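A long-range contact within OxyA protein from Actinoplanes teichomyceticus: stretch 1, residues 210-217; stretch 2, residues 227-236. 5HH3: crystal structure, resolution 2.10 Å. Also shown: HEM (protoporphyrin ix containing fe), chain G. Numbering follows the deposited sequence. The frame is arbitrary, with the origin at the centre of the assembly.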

# COMPACT_ATOMS: atom_id res chain seq x y z
N ASP B 210 5.33 34.05 -16.34
CA ASP B 210 5.05 32.63 -16.05
C ASP B 210 4.08 32.38 -14.87
O ASP B 210 3.49 33.31 -14.33
CB ASP B 210 6.39 31.93 -15.79
CG ASP B 210 7.17 32.59 -14.67
OD1 ASP B 210 7.92 33.55 -14.96
OD2 ASP B 210 7.01 32.19 -13.50
N MET B 211 3.93 31.10 -14.49
CA MET B 211 3.07 30.67 -13.40
C MET B 211 3.34 31.40 -12.08
O MET B 211 2.41 31.85 -11.43
CB MET B 211 3.19 29.14 -13.19
CG MET B 211 1.99 28.51 -12.53
SD MET B 211 2.30 27.02 -11.56
CE MET B 211 3.18 27.75 -10.19
N PHE B 212 4.61 31.53 -11.69
CA PHE B 212 4.98 32.16 -10.40
C PHE B 212 4.59 33.63 -10.34
O PHE B 212 4.03 34.08 -9.35
CB PHE B 212 6.47 32.00 -10.09
CG PHE B 212 6.85 30.68 -9.47
CD1 PHE B 212 6.02 29.59 -9.52
CD2 PHE B 212 8.08 30.54 -8.85
CE1 PHE B 212 6.40 28.38 -8.95
CE2 PHE B 212 8.47 29.33 -8.30
CZ PHE B 212 7.62 28.26 -8.34
N GLY B 213 4.90 34.38 -11.40
CA GLY B 213 4.61 35.81 -11.43
C GLY B 213 3.13 36.17 -11.41
O GLY B 213 2.74 37.14 -10.78
N VAL B 214 2.32 35.39 -12.12
CA VAL B 214 0.87 35.52 -12.08
C VAL B 214 0.35 35.32 -10.65
O VAL B 214 -0.42 36.14 -10.14
CB VAL B 214 0.19 34.52 -13.04
CG1 VAL B 214 -1.30 34.33 -12.76
CG2 VAL B 214 0.42 34.97 -14.48
N VAL B 215 0.79 34.25 -10.00
CA VAL B 215 0.32 33.92 -8.65
C VAL B 215 0.77 35.00 -7.65
O VAL B 215 -0.04 35.54 -6.90
CB VAL B 215 0.80 32.53 -8.21
CG1 VAL B 215 0.45 32.26 -6.75
CG2 VAL B 215 0.21 31.43 -9.09
N VAL B 216 2.06 35.32 -7.67
CA VAL B 216 2.61 36.27 -6.72
C VAL B 216 1.96 37.66 -6.87
O VAL B 216 1.80 38.36 -5.88
CB VAL B 216 4.16 36.33 -6.82
CG1 VAL B 216 4.75 37.50 -6.04
CG2 VAL B 216 4.75 35.01 -6.32
N ARG B 217 1.59 38.04 -8.09
CA ARG B 217 0.92 39.35 -8.33
C ARG B 217 -0.45 39.43 -7.66
O ARG B 217 -0.78 40.43 -7.04
CB ARG B 217 0.74 39.62 -9.83
CG ARG B 217 1.76 40.57 -10.41
CD ARG B 217 1.86 40.43 -11.92
NE ARG B 217 2.76 41.44 -12.47
CZ ARG B 217 3.05 41.58 -13.76
NH1 ARG B 217 2.50 40.77 -14.68
NH2 ARG B 217 3.89 42.54 -14.14
N GLU B 227 4.53 26.43 -0.72
CA GLU B 227 3.35 26.20 -1.55
C GLU B 227 3.64 26.45 -3.04
O GLU B 227 3.24 25.65 -3.88
CB GLU B 227 2.17 27.05 -1.07
CG GLU B 227 1.52 26.49 0.20
CD GLU B 227 0.56 27.45 0.88
OE1 GLU B 227 0.80 28.69 0.88
OE2 GLU B 227 -0.46 26.97 1.42
N LEU B 228 4.32 27.55 -3.37
CA LEU B 228 4.74 27.82 -4.77
C LEU B 228 5.62 26.70 -5.33
O LEU B 228 5.39 26.21 -6.41
CB LEU B 228 5.50 29.15 -4.88
CG LEU B 228 4.63 30.40 -4.74
CD1 LEU B 228 5.51 31.59 -4.44
CD2 LEU B 228 3.77 30.64 -5.97
N THR B 229 6.62 26.32 -4.55
CA THR B 229 7.52 25.23 -4.90
C THR B 229 6.78 23.94 -5.10
O THR B 229 7.04 23.22 -6.07
CB THR B 229 8.64 25.09 -3.83
OG1 THR B 229 9.58 26.14 -4.04
CG2 THR B 229 9.39 23.77 -3.96
N GLY B 230 5.84 23.66 -4.20
CA GLY B 230 5.01 22.47 -4.28
C GLY B 230 4.18 22.42 -5.54
O GLY B 230 4.06 21.35 -6.16
N VAL B 231 3.63 23.55 -5.95
CA VAL B 231 2.84 23.59 -7.18
C VAL B 231 3.74 23.36 -8.40
O VAL B 231 3.38 22.58 -9.28
CB VAL B 231 2.04 24.90 -7.34
CG1 VAL B 231 1.25 24.88 -8.65
CG2 VAL B 231 1.07 25.08 -6.17
N ALA B 232 4.91 24.01 -8.42
CA ALA B 232 5.89 23.80 -9.50
C ALA B 232 6.29 22.34 -9.65
O ALA B 232 6.29 21.81 -10.75
CB ALA B 232 7.12 24.66 -9.30
N ALA B 233 6.60 21.70 -8.53
CA ALA B 233 6.99 20.30 -8.51
C ALA B 233 5.87 19.39 -9.02
O ALA B 233 6.12 18.45 -9.78
CB ALA B 233 7.44 19.91 -7.12
N PHE B 234 4.62 19.68 -8.64
CA PHE B 234 3.50 18.96 -9.21
C PHE B 234 3.37 19.16 -10.74
O PHE B 234 3.17 18.18 -11.48
CB PHE B 234 2.18 19.34 -8.54
CG PHE B 234 1.14 18.31 -8.71
CD1 PHE B 234 1.09 17.22 -7.85
CD2 PHE B 234 0.27 18.35 -9.80
CE1 PHE B 234 0.16 16.22 -8.02
CE2 PHE B 234 -0.67 17.36 -9.97
CZ PHE B 234 -0.74 16.29 -9.08
N VAL B 235 3.49 20.39 -11.21
CA VAL B 235 3.40 20.66 -12.62
C VAL B 235 4.52 19.94 -13.42
O VAL B 235 4.24 19.26 -14.42
CB VAL B 235 3.37 22.17 -12.91
CG1 VAL B 235 3.50 22.47 -14.39
CG2 VAL B 235 2.06 22.76 -12.38
N MET B 236 5.76 20.09 -12.96
CA MET B 236 6.93 19.43 -13.56
C MET B 236 7.01 17.91 -13.41
O MET B 236 7.61 17.27 -14.25
CB MET B 236 8.23 20.00 -13.00
CG MET B 236 8.70 21.21 -13.75
SD MET B 236 10.10 21.95 -12.91
CE MET B 236 11.31 20.67 -13.24
CHA HEM G . -6.41 16.48 -10.37
CHB HEM G . -2.82 19.21 -12.16
CHC HEM G . -3.06 16.75 -16.34
CHD HEM G . -6.68 14.10 -14.57
C1A HEM G . -5.40 17.40 -10.50
C2A HEM G . -4.94 18.23 -9.43
C3A HEM G . -3.94 19.01 -9.94
C4A HEM G . -3.77 18.66 -11.31
CMA HEM G . -3.14 20.03 -9.18
CAA HEM G . -5.49 18.25 -8.02
CBA HEM G . -6.65 19.23 -7.95
CGA HEM G . -7.32 19.33 -6.59
O1A HEM G . -7.25 18.40 -5.74
O2A HEM G . -7.98 20.36 -6.30
C1B HEM G . -2.55 18.77 -13.47
C2B HEM G . -1.53 19.32 -14.31
C3B HEM G . -1.58 18.63 -15.50
C4B HEM G . -2.68 17.65 -15.34
CMB HEM G . -0.58 20.45 -13.97
CAB HEM G . -0.80 18.78 -16.76
CBB HEM G . 0.07 19.75 -17.06
C1C HEM G . -4.06 15.78 -16.25
C2C HEM G . -4.42 14.87 -17.27
C3C HEM G . -5.46 14.10 -16.75
C4C HEM G . -5.72 14.58 -15.42
CMC HEM G . -3.77 14.76 -18.64
CAC HEM G . -6.24 13.00 -17.38
CBC HEM G . -6.12 12.56 -18.63
C1D HEM G . -6.86 14.57 -13.27
C2D HEM G . -7.88 13.96 -12.39
C3D HEM G . -7.81 14.62 -11.22
C4D HEM G . -6.74 15.62 -11.40
CMD HEM G . -8.84 12.83 -12.66
CAD HEM G . -8.68 14.34 -10.00
CBD HEM G . -8.17 13.21 -9.09
CGD HEM G . -9.11 13.00 -7.90
O1D HEM G . -8.87 12.16 -7.01
O2D HEM G . -10.16 13.63 -7.74
NA HEM G . -4.69 17.69 -11.64
NB HEM G . -3.21 17.82 -14.13
NC HEM G . -4.88 15.62 -15.17
ND HEM G . -6.22 15.58 -12.65
FE HEM G . -4.79 16.66 -13.36
O HOH W 1 -3.40 15.38 -12.45

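Leu228 lies at the centre of the contact, its CA-to-CB bond directed toward the first stretch and its branched end spread between two valines: Leu228 CD2 meets Val215 CG1 at 3.8 Å, and Leu228 CD1 meets Val216 CG2 at 4.0 Å. The beta-branched valines have little conformational freedom to lose, and the forked leucine reaches both of them. Beside them lies the ring of Phe212. Its CA-to-CB bond points sideways, yet the ring end comes nearer, so that Leu228 CB sits over one face, 4.2 Å from Phe212 CZ. Phe212 CZ also lies 3.8 Å from Ala232 CB; the small methyl lets the broad ring approach the helix backbone, where Phe212 CE1 comes within 3.5 Å of Leu228 O. That oxygen already accepts the helical bond from Ala232 N. Farther along, the long, flexible Met211 reaches across, placing SD 3.8 Å from Val231 CG1 and 4.3 Å from Val235 CG2.

The helices run roughly antiparallel, their N-to-C directions 146° apart, with their axes 11.2 Å apart at closest approach, a wide spacing bridged by side chains. No hydrogen bond crosses between them; the backbone bonds run along each helix. At the polar edge, Asp210 touches nothing opposite but caps its helix: Asp210 OD2 accepts a weak bond from Phe212 N at 3.1 Å, occupying an amide at the helix start.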